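Local coordinates for protein tRNA-splicing endonuclease (Sulfolobus tokodaii, PDB 2CV8) that probably excises introns from precursor tRNAs, cutting at both splice sites to leave 2',3'-cyclic phosphate and 5'-hydroxyl ends, at residues R19-K23 / P36-I42; L90-Y94 / A112-V116; L129-E135 / L158-N164. One frame throughout, in Å; residues are numbered along the deposited sequence.

Contact 1: residues R19-K23 / P36-I42; sequences RLIYK and PKSAEEI
Arg19 reaches from helix 15-25 across to the turn at residues 36-42, and its side chain meets that turn along its whole length. At the base, CB sits 4.1 Å from Ala39 CB. CG then passes 3.2 Å from Ala39 O, and CD continues past the same carbonyl. Because the chain is extended from CG to NE, with chi3 at 173°, the guanidinium is delivered beyond Ala39 to the carbonyl of Ile42. There the grip is side-on: NE (2.6 Å from Ile42 O) and NH2 both donate to this one oxygen, which lies close to the guanidinium plane. The NE bond is moderately bent, 145° at the hydrogen; NE lies in the plane of the Ile42 carbonyl, whereas NH2 stands above that plane. Glu40 O covers one face of the group without bonding. At the outer end Arg19 NH1 makes a long salt bridge to Glu40 OE1 (3.9 Å), the oxygen well out of the guanidinium plane, so the charges attract but no N-H points at it.

Tyr22 supplies the buried half of the contact. Ile42 CD1 rests over its ring face, 3.7 Å from the centroid, in a CH-pi contact, while Ala39 CB touches the ring edge. The Tyr22 OH donates to Pro36 O at 3.0 Å, on a lone pair of that carbonyl. Pro30, on strand 29-30, packs against both Pro36 and Ile42. In this N-terminal domain of the tRNA-intron endonuclease family, side chains from the helix tie down, largely through backbone carbonyls, the loop joining strands 29-30 and 46-49, which includes a 3-10 segment at residues 39-40.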
ATOM      1  N   ARG B  19     -22.410  25.206  16.217  1.00 15.22           N
ATOM      2  CA  ARG B  19     -21.616  26.117  15.393  1.00 23.79           C
ATOM      3  C   ARG B  19     -20.218  26.385  15.942  1.00 24.28           C
ATOM      4  O   ARG B  19     -19.291  26.635  15.172  1.00 21.66           O
ATOM      5  CB  ARG B  19     -22.349  27.450  15.222  1.00 24.76           C
ATOM      6  CG  ARG B  19     -23.556  27.370  14.315  1.00 29.88           C
ATOM      7  CD  ARG B  19     -24.287  28.691  14.252  1.00 24.75           C
ATOM      8  NE  ARG B  19     -25.361  28.669  13.262  1.00 32.87           N
ATOM      9  CZ  ARG B  19     -26.191  29.683  13.043  1.00 32.69           C
ATOM     10  NH1 ARG B  19     -26.072  30.799  13.749  1.00 30.47           N
ATOM     11  NH2 ARG B  19     -27.130  29.584  12.109  1.00 30.60           N
ATOM     12  N   LEU B  20     -20.073  26.353  17.265  1.00 28.11           N
ATOM     13  CA  LEU B  20     -18.774  26.591  17.890  1.00 42.82           C
ATOM     14  C   LEU B  20     -17.860  25.382  17.701  1.00 45.39           C
ATOM     15  O   LEU B  20     -16.717  25.517  17.256  1.00 43.66           O
ATOM     16  CB  LEU B  20     -18.945  26.890  19.381  1.00 47.47           C
ATOM     17  CG  LEU B  20     -19.784  28.128  19.710  1.00 57.02           C
ATOM     18  CD1 LEU B  20     -19.797  28.349  21.212  1.00 46.94           C
ATOM     19  CD2 LEU B  20     -19.217  29.348  18.998  1.00 67.18           C
ATOM     20  N   ILE B  21     -18.378  24.203  18.033  1.00 43.07           N
ATOM     21  CA  ILE B  21     -17.628  22.962  17.890  1.00 37.11           C
ATOM     22  C   ILE B  21     -17.187  22.773  16.435  1.00 42.65           C
ATOM     23  O   ILE B  21     -16.109  22.243  16.159  1.00 50.75           O
ATOM     24  CB  ILE B  21     -18.489  21.753  18.325  1.00 21.71           C
ATOM     25  CG1 ILE B  21     -18.872  21.896  19.807  1.00 26.87           C
ATOM     26  CG2 ILE B  21     -17.723  20.456  18.101  1.00 27.60           C
ATOM     27  CD1 ILE B  21     -19.873  20.880  20.313  1.00 10.25           C
ATOM     28  N   TYR B  22     -18.024  23.217  15.506  1.00 36.91           N
ATOM     29  CA  TYR B  22     -17.721  23.086  14.092  1.00 33.08           C
ATOM     30  C   TYR B  22     -16.684  24.120  13.700  1.00 44.04           C
ATOM     31  O   TYR B  22     -15.786  23.842  12.910  1.00 47.57           O
ATOM     32  CB  TYR B  22     -18.986  23.283  13.261  1.00 29.54           C
ATOM     33  CG  TYR B  22     -18.794  22.971  11.799  1.00 31.90           C
ATOM     34  CD1 TYR B  22     -18.666  21.652  11.356  1.00 28.58           C
ATOM     35  CD2 TYR B  22     -18.716  23.994  10.857  1.00 23.91           C
ATOM     36  CE1 TYR B  22     -18.469  21.359  10.007  1.00 20.79           C
ATOM     37  CE2 TYR B  22     -18.514  23.711   9.505  1.00 23.23           C
ATOM     38  CZ  TYR B  22     -18.395  22.395   9.088  1.00 27.41           C
ATOM     39  OH  TYR B  22     -18.216  22.128   7.750  1.00 24.86           O
ATOM     40  N   LYS B  23     -16.814  25.323  14.247  1.00 58.21           N
ATOM     41  CA  LYS B  23     -15.860  26.381  13.939  1.00 64.94           C
ATOM     42  C   LYS B  23     -14.465  25.969  14.397  1.00 64.50           C
ATOM     43  O   LYS B  23     -13.486  26.183  13.680  1.00 54.42           O
ATOM     44  CB  LYS B  23     -16.263  27.695  14.620  1.00 86.23           C
ATOM     45  CG  LYS B  23     -17.021  28.656  13.713  1.00 93.07           C
ATOM     46  CD  LYS B  23     -17.224  30.016  14.366  1.00 90.68           C
ATOM     47  CE  LYS B  23     -17.785  31.023  13.372  1.00100.64           C
ATOM     48  NZ  LYS B  23     -19.101  30.609  12.805  1.00103.96           N
ATOM     49  N   PRO B  36     -21.081  22.230   5.211  1.00 58.35           N
ATOM     50  CA  PRO B  36     -21.219  23.684   5.344  1.00 54.39           C
ATOM     51  C   PRO B  36     -19.927  24.441   5.031  1.00 58.70           C
ATOM     52  O   PRO B  36     -18.855  24.092   5.542  1.00 45.87           O
ATOM     53  CB  PRO B  36     -21.607  23.862   6.808  1.00 31.43           C
ATOM     54  CG  PRO B  36     -22.233  22.562   7.170  1.00 40.74           C
ATOM     55  CD  PRO B  36     -21.367  21.564   6.494  1.00 42.31           C
ATOM     56  N   LYS B  37     -20.027  25.477   4.201  1.00 54.68           N
ATOM     57  CA  LYS B  37     -18.856  26.286   3.878  1.00 56.93           C
ATOM     58  C   LYS B  37     -18.369  26.860   5.209  1.00 46.37           C
ATOM     59  O   LYS B  37     -17.200  26.726   5.570  1.00 41.07           O
ATOM     60  CB  LYS B  37     -19.235  27.426   2.929  1.00100.79           C
ATOM     61  CG  LYS B  37     -19.809  26.974   1.594  1.00111.18           C
ATOM     62  CD  LYS B  37     -21.042  27.790   1.207  1.00107.64           C
ATOM     63  CE  LYS B  37     -20.752  29.284   1.156  1.00109.08           C
ATOM     64  NZ  LYS B  37     -19.791  29.642   0.077  1.00116.96           N
ATOM     65  N   SER B  38     -19.287  27.491   5.939  1.00 53.52           N
ATOM     66  CA  SER B  38     -18.984  28.078   7.243  1.00 50.33           C
ATOM     67  C   SER B  38     -19.967  27.566   8.291  1.00 49.37           C
ATOM     68  O   SER B  38     -21.019  27.016   7.948  1.00 53.37           O
ATOM     69  CB  SER B  38     -19.072  29.600   7.178  1.00 27.27           C
ATOM     70  OG  SER B  38     -20.341  30.013   6.703  1.00 43.86           O
ATOM     71  N   ALA B  39     -19.622  27.737   9.566  1.00 27.62           N
ATOM     72  CA  ALA B  39     -20.499  27.299  10.647  1.00 29.39           C
ATOM     73  C   ALA B  39     -21.716  28.222  10.641  1.00 30.33           C
ATOM     74  O   ALA B  39     -22.744  27.961  11.268  1.00 30.10           O
ATOM     75  CB  ALA B  39     -19.776  27.398  11.976  1.00 51.59           C
ATOM     76  N   GLU B  40     -21.573  29.304   9.894  1.00 35.38           N
ATOM     77  CA  GLU B  40     -22.595  30.314   9.764  1.00 25.36           C
ATOM     78  C   GLU B  40     -23.860  29.743   9.122  1.00 29.00           C
ATOM     79  O   GLU B  40     -24.974  30.159   9.446  1.00 26.52           O
ATOM     80  CB  GLU B  40     -22.007  31.467   8.945  1.00 28.11           C
ATOM     81  CG  GLU B  40     -22.647  32.816   9.146  1.00 33.89           C
ATOM     82  CD  GLU B  40     -22.927  33.129  10.589  1.00 33.33           C
ATOM     83  OE1 GLU B  40     -23.964  32.653  11.104  1.00 53.75           O
ATOM     84  OE2 GLU B  40     -22.114  33.845  11.209  1.00 37.62           O
ATOM     85  N   GLU B  41     -23.702  28.775   8.227  1.00 38.75           N
ATOM     86  CA  GLU B  41     -24.870  28.184   7.574  1.00 43.33           C
ATOM     87  C   GLU B  41     -25.418  26.919   8.241  1.00 38.38           C
ATOM     88  O   GLU B  41     -26.189  26.182   7.636  1.00 45.05           O
ATOM     89  CB  GLU B  41     -24.571  27.923   6.084  1.00 29.58           C
ATOM     90  CG  GLU B  41     -23.221  27.283   5.783  1.00 50.06           C
ATOM     91  CD  GLU B  41     -22.868  27.328   4.294  1.00 58.40           C
ATOM     92  OE1 GLU B  41     -23.631  26.765   3.478  1.00 44.08           O
ATOM     93  OE2 GLU B  41     -21.824  27.932   3.947  1.00 44.84           O
ATOM     94  N   ILE B  42     -25.031  26.680   9.491  1.00 29.27           N
ATOM     95  CA  ILE B  42     -25.495  25.510  10.237  1.00 24.84           C
ATOM     96  C   ILE B  42     -26.711  25.883  11.084  1.00 22.47           C
ATOM     97  O   ILE B  42     -26.645  26.804  11.903  1.00 21.01           O
ATOM     98  CB  ILE B  42     -24.387  24.946  11.188  1.00 29.13           C
ATOM     99  CG1 ILE B  42     -23.216  24.396  10.368  1.00 15.44           C
ATOM    100  CG2 ILE B  42     -24.973  23.851  12.091  1.00  8.69           C
ATOM    101  CD1 ILE B  42     -22.048  23.877  11.208  1.00  9.27           C
TER

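Contact 2: residues L90-Y94 / A112-V116; sequences LYSVY and ADFAV
Asp113 OD2, on a side chain that meets Leu90 of helix 87-99, is held by two groups from elsewhere in the chain: Arg86, through a salt bridge, and the backbone N-H of Ala132. With both oxygens of this carboxylate hydrogen-bonded, the group is fixed in place, and the Arg86 charge would be expected to favour its ionised form. Against Leu90 it makes only van der Waals contact. Leu90 CD2 lies 3.5 Å from Asp113 CG and within similar reach of CB and both oxygens, the two side chains crossing at about a right angle.

Phe114 fills the space between strand and helix. With CG anti to its carbonyl carbon (chi1 -52°), the ring is carried toward the helix, CZ foremost, and Asp113 CB lies over one face, offset toward the rim. CZ comes 3.3 Å from Leu90 O, which lies near the ring plane at the edge; this oxygen also accepts the helical bond from Tyr94 N at 2.9 Å.

That Asp113 and Phe114 can both serve this one side follows from a classic beta bulge: the two consecutive residues face the single residue Val130 of the neighbouring strand 128-134. The bulge belongs to the mixed sheet of the catalytic C-terminal domain, a member of the PDDEXK clan, and helix 87-99 packs over that sheet. Locally the helix runs almost parallel to the strand, 6° apart in direction, with the axes 11.1 Å from each other.

Around the rest of the ring, Val93 CB approaches Phe114 CE1 obliquely at 3.9 Å. Tyr94 CB lies 4.0 Å from Phe114 CZ, and Phe114 CE2 meets the edge of the tyrosine ring close to its plane, at CD1. Beyond them, Ile51 of helix 50-58 touches both Leu90 and Tyr94.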
ATOM      1  N   LEU B  90      -8.449   3.312  14.067  1.00 22.91           N
ATOM      2  CA  LEU B  90      -9.059   4.515  13.496  1.00 24.83           C
ATOM      3  C   LEU B  90      -8.879   5.738  14.389  1.00 23.50           C
ATOM      4  O   LEU B  90      -8.602   6.834  13.903  1.00 30.19           O
ATOM      5  CB  LEU B  90     -10.550   4.299  13.232  1.00 11.54           C
ATOM      6  CG  LEU B  90     -10.908   3.400  12.043  1.00 16.41           C
ATOM      7  CD1 LEU B  90     -12.393   3.190  12.010  1.00  2.42           C
ATOM      8  CD2 LEU B  90     -10.414   4.008  10.743  1.00  5.66           C
ATOM      9  N   TYR B  91      -9.033   5.556  15.696  1.00 27.38           N
ATOM     10  CA  TYR B  91      -8.859   6.672  16.611  1.00 25.99           C
ATOM     11  C   TYR B  91      -7.377   7.047  16.690  1.00 25.00           C
ATOM     12  O   TYR B  91      -7.023   8.219  16.830  1.00 37.78           O
ATOM     13  CB  TYR B  91      -9.382   6.337  18.013  1.00 14.49           C
ATOM     14  CG  TYR B  91      -9.154   7.472  18.987  1.00 23.87           C
ATOM     15  CD1 TYR B  91      -9.953   8.621  18.953  1.00 22.09           C
ATOM     16  CD2 TYR B  91      -8.079   7.445  19.880  1.00 17.63           C
ATOM     17  CE1 TYR B  91      -9.682   9.716  19.784  1.00 23.60           C
ATOM     18  CE2 TYR B  91      -7.799   8.532  20.702  1.00 26.42           C
ATOM     19  CZ  TYR B  91      -8.605   9.664  20.652  1.00 33.83           C
ATOM     20  OH  TYR B  91      -8.321  10.736  21.468  1.00 24.62           O
ATOM     21  N   SER B  92      -6.510   6.049  16.601  1.00 21.11           N
ATOM     22  CA  SER B  92      -5.077   6.306  16.661  1.00 20.25           C
ATOM     23  C   SER B  92      -4.632   7.222  15.534  1.00 18.81           C
ATOM     24  O   SER B  92      -3.872   8.165  15.771  1.00 14.96           O
ATOM     25  CB  SER B  92      -4.288   4.992  16.614  1.00 18.15           C
ATOM     26  OG  SER B  92      -4.491   4.249  17.807  1.00 30.39           O
ATOM     27  N   VAL B  93      -5.105   6.961  14.316  1.00 21.70           N
ATOM     28  CA  VAL B  93      -4.730   7.814  13.192  1.00 29.38           C
ATOM     29  C   VAL B  93      -5.481   9.148  13.284  1.00 27.74           C
ATOM     30  O   VAL B  93      -4.901  10.210  13.039  1.00 28.78           O
ATOM     31  CB  VAL B  93      -5.044   7.168  11.806  1.00 26.39           C
ATOM     32  CG1 VAL B  93      -4.541   8.077  10.684  1.00 23.39           C
ATOM     33  CG2 VAL B  93      -4.382   5.812  11.681  1.00 16.09           C
ATOM     34  N   TYR B  94      -6.763   9.102  13.637  1.00 15.44           N
ATOM     35  CA  TYR B  94      -7.524  10.339  13.745  1.00 16.44           C
ATOM     36  C   TYR B  94      -6.806  11.304  14.667  1.00 19.33           C
ATOM     37  O   TYR B  94      -6.491  12.437  14.288  1.00 18.96           O
ATOM     38  CB  TYR B  94      -8.917  10.106  14.320  1.00  6.21           C
ATOM     39  CG  TYR B  94      -9.725  11.387  14.371  1.00  2.42           C
ATOM     40  CD1 TYR B  94     -10.438  11.826  13.267  1.00  2.42           C
ATOM     41  CD2 TYR B  94      -9.716  12.183  15.500  1.00 17.37           C
ATOM     42  CE1 TYR B  94     -11.123  13.029  13.285  1.00  2.42           C
ATOM     43  CE2 TYR B  94     -10.390  13.397  15.533  1.00 17.94           C
ATOM     44  CZ  TYR B  94     -11.091  13.816  14.421  1.00 12.19           C
ATOM     45  OH  TYR B  94     -11.710  15.039  14.440  1.00 17.70           O
ATOM     46  N   ALA B 112     -12.097   5.595   1.586  1.00 28.57           N
ATOM     47  CA  ALA B 112     -10.979   5.599   2.514  1.00 34.73           C
ATOM     48  C   ALA B 112     -11.540   5.947   3.885  1.00 40.01           C
ATOM     49  O   ALA B 112     -12.717   6.291   4.007  1.00 50.68           O
ATOM     50  CB  ALA B 112      -9.952   6.631   2.092  1.00 20.63           C
ATOM     51  N   ASP B 113     -10.707   5.857   4.916  1.00 37.42           N
ATOM     52  CA  ASP B 113     -11.158   6.171   6.262  1.00 31.05           C
ATOM     53  C   ASP B 113     -11.235   7.669   6.488  1.00 35.49           C
ATOM     54  O   ASP B 113     -12.237   8.178   6.983  1.00 47.25           O
ATOM     55  CB  ASP B 113     -10.226   5.549   7.298  1.00 23.84           C
ATOM     56  CG  ASP B 113     -10.269   4.038   7.281  1.00 35.14           C
ATOM     57  OD1 ASP B 113     -11.394   3.480   7.315  1.00 28.49           O
ATOM     58  OD2 ASP B 113      -9.180   3.413   7.240  1.00 34.61           O
ATOM     59  N   PHE B 114     -10.185   8.383   6.112  1.00 38.13           N
ATOM     60  CA  PHE B 114     -10.170   9.819   6.326  1.00 31.30           C
ATOM     61  C   PHE B 114      -9.812  10.658   5.114  1.00 27.86           C
ATOM     62  O   PHE B 114      -9.179  10.183   4.169  1.00 39.16           O
ATOM     63  CB  PHE B 114      -9.186  10.159   7.447  1.00 15.39           C
ATOM     64  CG  PHE B 114      -9.402   9.375   8.702  1.00  8.57           C
ATOM     65  CD1 PHE B 114      -8.410   8.512   9.174  1.00  7.25           C
ATOM     66  CD2 PHE B 114     -10.593   9.503   9.426  1.00  2.42           C
ATOM     67  CE1 PHE B 114      -8.596   7.781  10.359  1.00  2.42           C
ATOM     68  CE2 PHE B 114     -10.793   8.782  10.609  1.00  4.39           C
ATOM     69  CZ  PHE B 114      -9.795   7.920  11.075  1.00  4.35           C
ATOM     70  N   ALA B 115     -10.240  11.918   5.164  1.00 23.76           N
ATOM     71  CA  ALA B 115      -9.940  12.910   4.139  1.00 18.28           C
ATOM     72  C   ALA B 115      -9.201  13.988   4.932  1.00 20.14           C
ATOM     73  O   ALA B 115      -9.815  14.829   5.580  1.00 22.19           O
ATOM     74  CB  ALA B 115     -11.202  13.463   3.546  1.00  2.42           C
ATOM     75  N   VAL B 116      -7.876  13.937   4.900  1.00 22.19           N
ATOM     76  CA  VAL B 116      -7.056  14.877   5.642  1.00 27.50           C
ATOM     77  C   VAL B 116      -6.755  16.151   4.858  1.00 33.04           C
ATOM     78  O   VAL B 116      -6.381  16.098   3.685  1.00 37.09           O
ATOM     79  CB  VAL B 116      -5.742  14.205   6.063  1.00 15.15           C
ATOM     80  CG1 VAL B 116      -4.995  15.080   7.025  1.00 21.55           C
ATOM     81  CG2 VAL B 116      -6.036  12.859   6.698  1.00 20.55           C
TER

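Contact 3: residues L129-E135 / L158-N164; sequences LVIALDE and LILGIVN
Leu129 to Asp134 pair in parallel, residue for residue, with Leu158 to Val163. The backbone bonds pass alternately from one strand to the other: Ile131 N donates to Ile159 O at 2.7 Å, Gly161 N returns to Ile131 O, Leu133 N donates to Gly161 O, and Val163 N reaches Leu133 O at 2.8 Å. The two end bonds, from Ile159 N to Leu129 O and from Glu135 N to Val163 O, are weak. CA-H...O contacts accompany these bonds along the pair, as from Val130 CA to Ile159 O at 3.1 Å.

These neighbouring strands form a beta-alpha-beta crossover, since helix 141-151 links them and covers one face of the pair. Lys156, a predicted catalytic residue, lies just ahead of the second strand.

Apolar packing differs between the faces. Toward helix 141-151, Ile131 CD1 meets Leu158 CD2 at 4.0 Å, and Phe147 touches Ile131 and Leu160. Farther along the same face Leu133 CB meets Ile162 CG1 at 4.1 Å, where Ser141 of the second subunit packs on both. On the other face Val130 CG2 lies 4.3 Å from Ile159 CB, and helix 87-99 covers Ala132 and Val163.

At the polar C-terminal end Glu135 has CG between its backbone N and carbonyl carbon (chi1 63°) and is extended beyond, which lays it alongside Asn164, pointing the same way. Ser141 OG of the second subunit is hydrogen-bonded to Asp134 O.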
ATOM      1  N   LEU B 129      -6.053  11.322   1.234  1.00 39.53           N
ATOM      2  CA  LEU B 129      -6.890  10.215   1.668  1.00 37.47           C
ATOM      3  C   LEU B 129      -6.059   9.231   2.468  1.00 30.59           C
ATOM      4  O   LEU B 129      -5.004   8.782   2.022  1.00 39.94           O
ATOM      5  CB  LEU B 129      -7.501   9.522   0.456  1.00 23.03           C
ATOM      6  CG  LEU B 129      -8.880  10.001   0.006  1.00 30.76           C
ATOM      7  CD1 LEU B 129      -9.078  11.476   0.304  1.00 35.05           C
ATOM      8  CD2 LEU B 129      -9.022   9.715  -1.472  1.00 33.02           C
ATOM      9  N   VAL B 130      -6.536   8.895   3.658  1.00  8.01           N
ATOM     10  CA  VAL B 130      -5.807   7.974   4.511  1.00  2.73           C
ATOM     11  C   VAL B 130      -6.648   6.770   4.885  1.00 12.98           C
ATOM     12  O   VAL B 130      -7.851   6.874   5.127  1.00 24.77           O
ATOM     13  CB  VAL B 130      -5.331   8.662   5.844  1.00 21.22           C
ATOM     14  CG1 VAL B 130      -4.476   7.701   6.654  1.00 17.27           C
ATOM     15  CG2 VAL B 130      -4.540   9.930   5.550  1.00  9.73           C
ATOM     16  N   ILE B 131      -5.994   5.619   4.931  1.00 28.77           N
ATOM     17  CA  ILE B 131      -6.643   4.381   5.321  1.00 27.81           C
ATOM     18  C   ILE B 131      -5.847   3.835   6.487  1.00 28.69           C
ATOM     19  O   ILE B 131      -4.670   3.506   6.336  1.00 22.29           O
ATOM     20  CB  ILE B 131      -6.644   3.369   4.171  1.00 23.30           C
ATOM     21  CG1 ILE B 131      -7.767   3.726   3.184  1.00 19.16           C
ATOM     22  CG2 ILE B 131      -6.773   1.962   4.723  1.00  2.63           C
ATOM     23  CD1 ILE B 131      -7.751   2.931   1.920  1.00 13.80           C
ATOM     24  N   ALA B 132      -6.488   3.766   7.653  1.00 30.12           N
ATOM     25  CA  ALA B 132      -5.832   3.269   8.855  1.00 33.07           C
ATOM     26  C   ALA B 132      -5.697   1.749   8.832  1.00 38.11           C
ATOM     27  O   ALA B 132      -6.606   1.034   8.401  1.00 29.19           O
ATOM     28  CB  ALA B 132      -6.606   3.708  10.087  1.00 21.42           C
ATOM     29  N   LEU B 133      -4.555   1.261   9.306  1.00 40.55           N
ATOM     30  CA  LEU B 133      -4.298  -0.163   9.325  1.00 32.31           C
ATOM     31  C   LEU B 133      -3.561  -0.622  10.571  1.00 39.34           C
ATOM     32  O   LEU B 133      -2.813   0.133  11.193  1.00 39.20           O
ATOM     33  CB  LEU B 133      -3.494  -0.553   8.085  1.00 10.51           C
ATOM     34  CG  LEU B 133      -4.112  -1.645   7.221  1.00 22.19           C
ATOM     35  CD1 LEU B 133      -5.583  -1.329   6.916  1.00 31.67           C
ATOM     36  CD2 LEU B 133      -3.304  -1.773   5.955  1.00 20.82           C
ATOM     37  N   ASP B 134      -3.801  -1.879  10.921  1.00 48.15           N
ATOM     38  CA  ASP B 134      -3.177  -2.517  12.065  1.00 41.34           C
ATOM     39  C   ASP B 134      -1.926  -3.152  11.457  1.00 45.09           C
ATOM     40  O   ASP B 134      -2.009  -3.979  10.552  1.00 43.03           O
ATOM     41  CB  ASP B 134      -4.169  -3.531  12.639  1.00 36.69           C
ATOM     42  CG  ASP B 134      -3.540  -4.513  13.599  1.00 45.92           C
ATOM     43  OD1 ASP B 134      -2.456  -4.239  14.166  1.00 42.05           O
ATOM     44  OD2 ASP B 134      -4.161  -5.579  13.793  1.00 61.58           O
ATOM     45  N   GLU B 135      -0.762  -2.671  11.887  1.00 39.23           N
ATOM     46  CA  GLU B 135       0.508  -3.143  11.345  1.00 43.68           C
ATOM     47  C   GLU B 135       0.572  -4.643  11.104  1.00 52.87           C
ATOM     48  O   GLU B 135       1.184  -5.099  10.133  1.00 54.91           O
ATOM     49  CB  GLU B 135       1.667  -2.723  12.253  1.00 35.53           C
ATOM     50  CG  GLU B 135       1.626  -3.328  13.652  1.00 60.13           C
ATOM     51  CD  GLU B 135       2.767  -2.844  14.541  1.00 65.34           C
ATOM     52  OE1 GLU B 135       2.785  -3.214  15.735  1.00 69.02           O
ATOM     53  OE2 GLU B 135       3.642  -2.097  14.046  1.00 67.77           O
ATOM     54  N   LEU B 158      -3.268   8.667  -1.825  1.00 37.38           N
ATOM     55  CA  LEU B 158      -3.686   7.576  -0.945  1.00 28.43           C
ATOM     56  C   LEU B 158      -2.552   7.269   0.029  1.00 29.03           C
ATOM     57  O   LEU B 158      -1.384   7.175  -0.362  1.00 40.92           O
ATOM     58  CB  LEU B 158      -4.027   6.331  -1.765  1.00 45.28           C
ATOM     59  CG  LEU B 158      -4.766   5.205  -1.037  1.00 51.13           C
ATOM     60  CD1 LEU B 158      -3.860   4.596   0.008  1.00 66.07           C
ATOM     61  CD2 LEU B 158      -6.044   5.739  -0.398  1.00 47.52           C
ATOM     62  N   ILE B 159      -2.902   7.088   1.299  1.00 46.89           N
ATOM     63  CA  ILE B 159      -1.909   6.836   2.341  1.00 37.01           C
ATOM     64  C   ILE B 159      -2.389   5.859   3.408  1.00 28.47           C
ATOM     65  O   ILE B 159      -3.507   5.965   3.901  1.00 29.71           O
ATOM     66  CB  ILE B 159      -1.510   8.168   3.022  1.00 27.35           C
ATOM     67  CG1 ILE B 159      -0.828   9.077   2.006  1.00 29.86           C
ATOM     68  CG2 ILE B 159      -0.568   7.922   4.185  1.00 15.20           C
ATOM     69  CD1 ILE B 159      -0.324  10.364   2.589  1.00 29.30           C
ATOM     70  N   LEU B 160      -1.519   4.914   3.752  1.00 28.27           N
ATOM     71  CA  LEU B 160      -1.794   3.890   4.755  1.00 24.29           C
ATOM     72  C   LEU B 160      -1.310   4.342   6.122  1.00 26.92           C
ATOM     73  O   LEU B 160      -0.149   4.699   6.286  1.00 27.86           O
ATOM     74  CB  LEU B 160      -1.080   2.589   4.372  1.00 47.42           C
ATOM     75  CG  LEU B 160      -1.927   1.464   3.782  1.00 60.05           C
ATOM     76  CD1 LEU B 160      -2.748   0.855   4.900  1.00 63.03           C
ATOM     77  CD2 LEU B 160      -2.832   1.985   2.678  1.00 53.89           C
ATOM     78  N   GLY B 161      -2.199   4.338   7.106  1.00 37.80           N
ATOM     79  CA  GLY B 161      -1.796   4.738   8.440  1.00 29.15           C
ATOM     80  C   GLY B 161      -1.646   3.496   9.294  1.00 29.64           C
ATOM     81  O   GLY B 161      -2.618   3.029   9.892  1.00 34.14           O
ATOM     82  N   ILE B 162      -0.431   2.961   9.358  1.00 24.77           N
ATOM     83  CA  ILE B 162      -0.177   1.752  10.131  1.00 30.85           C
ATOM     84  C   ILE B 162       0.138   2.040  11.596  1.00 34.93           C
ATOM     85  O   ILE B 162       1.167   2.633  11.925  1.00 39.30           O
ATOM     86  CB  ILE B 162       0.939   0.942   9.475  1.00 36.55           C
ATOM     87  CG1 ILE B 162       0.485   0.539   8.067  1.00 38.04           C
ATOM     88  CG2 ILE B 162       1.262  -0.275  10.312  1.00 46.95           C
ATOM     89  CD1 ILE B 162       1.440  -0.363   7.321  1.00 53.62           C
ATOM     90  N   VAL B 163      -0.767   1.588  12.463  1.00 33.44           N
ATOM     91  CA  VAL B 163      -0.689   1.811  13.895  1.00 37.84           C
ATOM     92  C   VAL B 163      -0.246   0.621  14.725  1.00 45.19           C
ATOM     93  O   VAL B 163      -0.666  -0.509  14.487  1.00 46.66           O
ATOM     94  CB  VAL B 163      -2.076   2.261  14.435  1.00 46.14           C
ATOM     95  CG1 VAL B 163      -2.006   2.553  15.925  1.00 53.46           C
ATOM     96  CG2 VAL B 163      -2.551   3.488  13.680  1.00 58.47           C
ATOM     97  N   ASN B 164       0.610   0.888  15.706  1.00 50.47           N
ATOM     98  CA  ASN B 164       1.057  -0.134  16.641  1.00 50.22           C
ATOM     99  C   ASN B 164       0.225   0.132  17.900  1.00 45.56           C
ATOM    100  O   ASN B 164       0.408   1.150  18.572  1.00 40.42           O
ATOM    101  CB  ASN B 164       2.541   0.034  16.965  1.00 70.04           C
ATOM    102  CG  ASN B 164       2.994  -0.856  18.110  1.00 69.51           C
ATOM    103  OD1 ASN B 164       4.125  -0.753  18.572  1.00 77.35           O
ATOM    104  ND2 ASN B 164       2.111  -1.735  18.571  1.00 72.62           N
TER

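Contacts 2 and 3 belong to one interior, their centres 8 Å apart, whereas contact 1 lies in the N-terminal domain, 29 Å from contact 3 between centres. One sheet unites contacts 2 and 3: strands 114-117 and 128-134 are neighbours, with Phe114 N probably bonded to Val130 O, and helix 87-99 serves both, Ser92 packing on Val163. Chemistry follows position. Partly buried contact 1 relies on side chains bonding to carbonyls of a loop, with the exposed Lys23 and Glu40 on its solvent side. Contact 2, helix against strand, is chiefly side-chain packing. Contact 3, strand beside strand, is bonded through its backbone and is the one that reaches the second subunit.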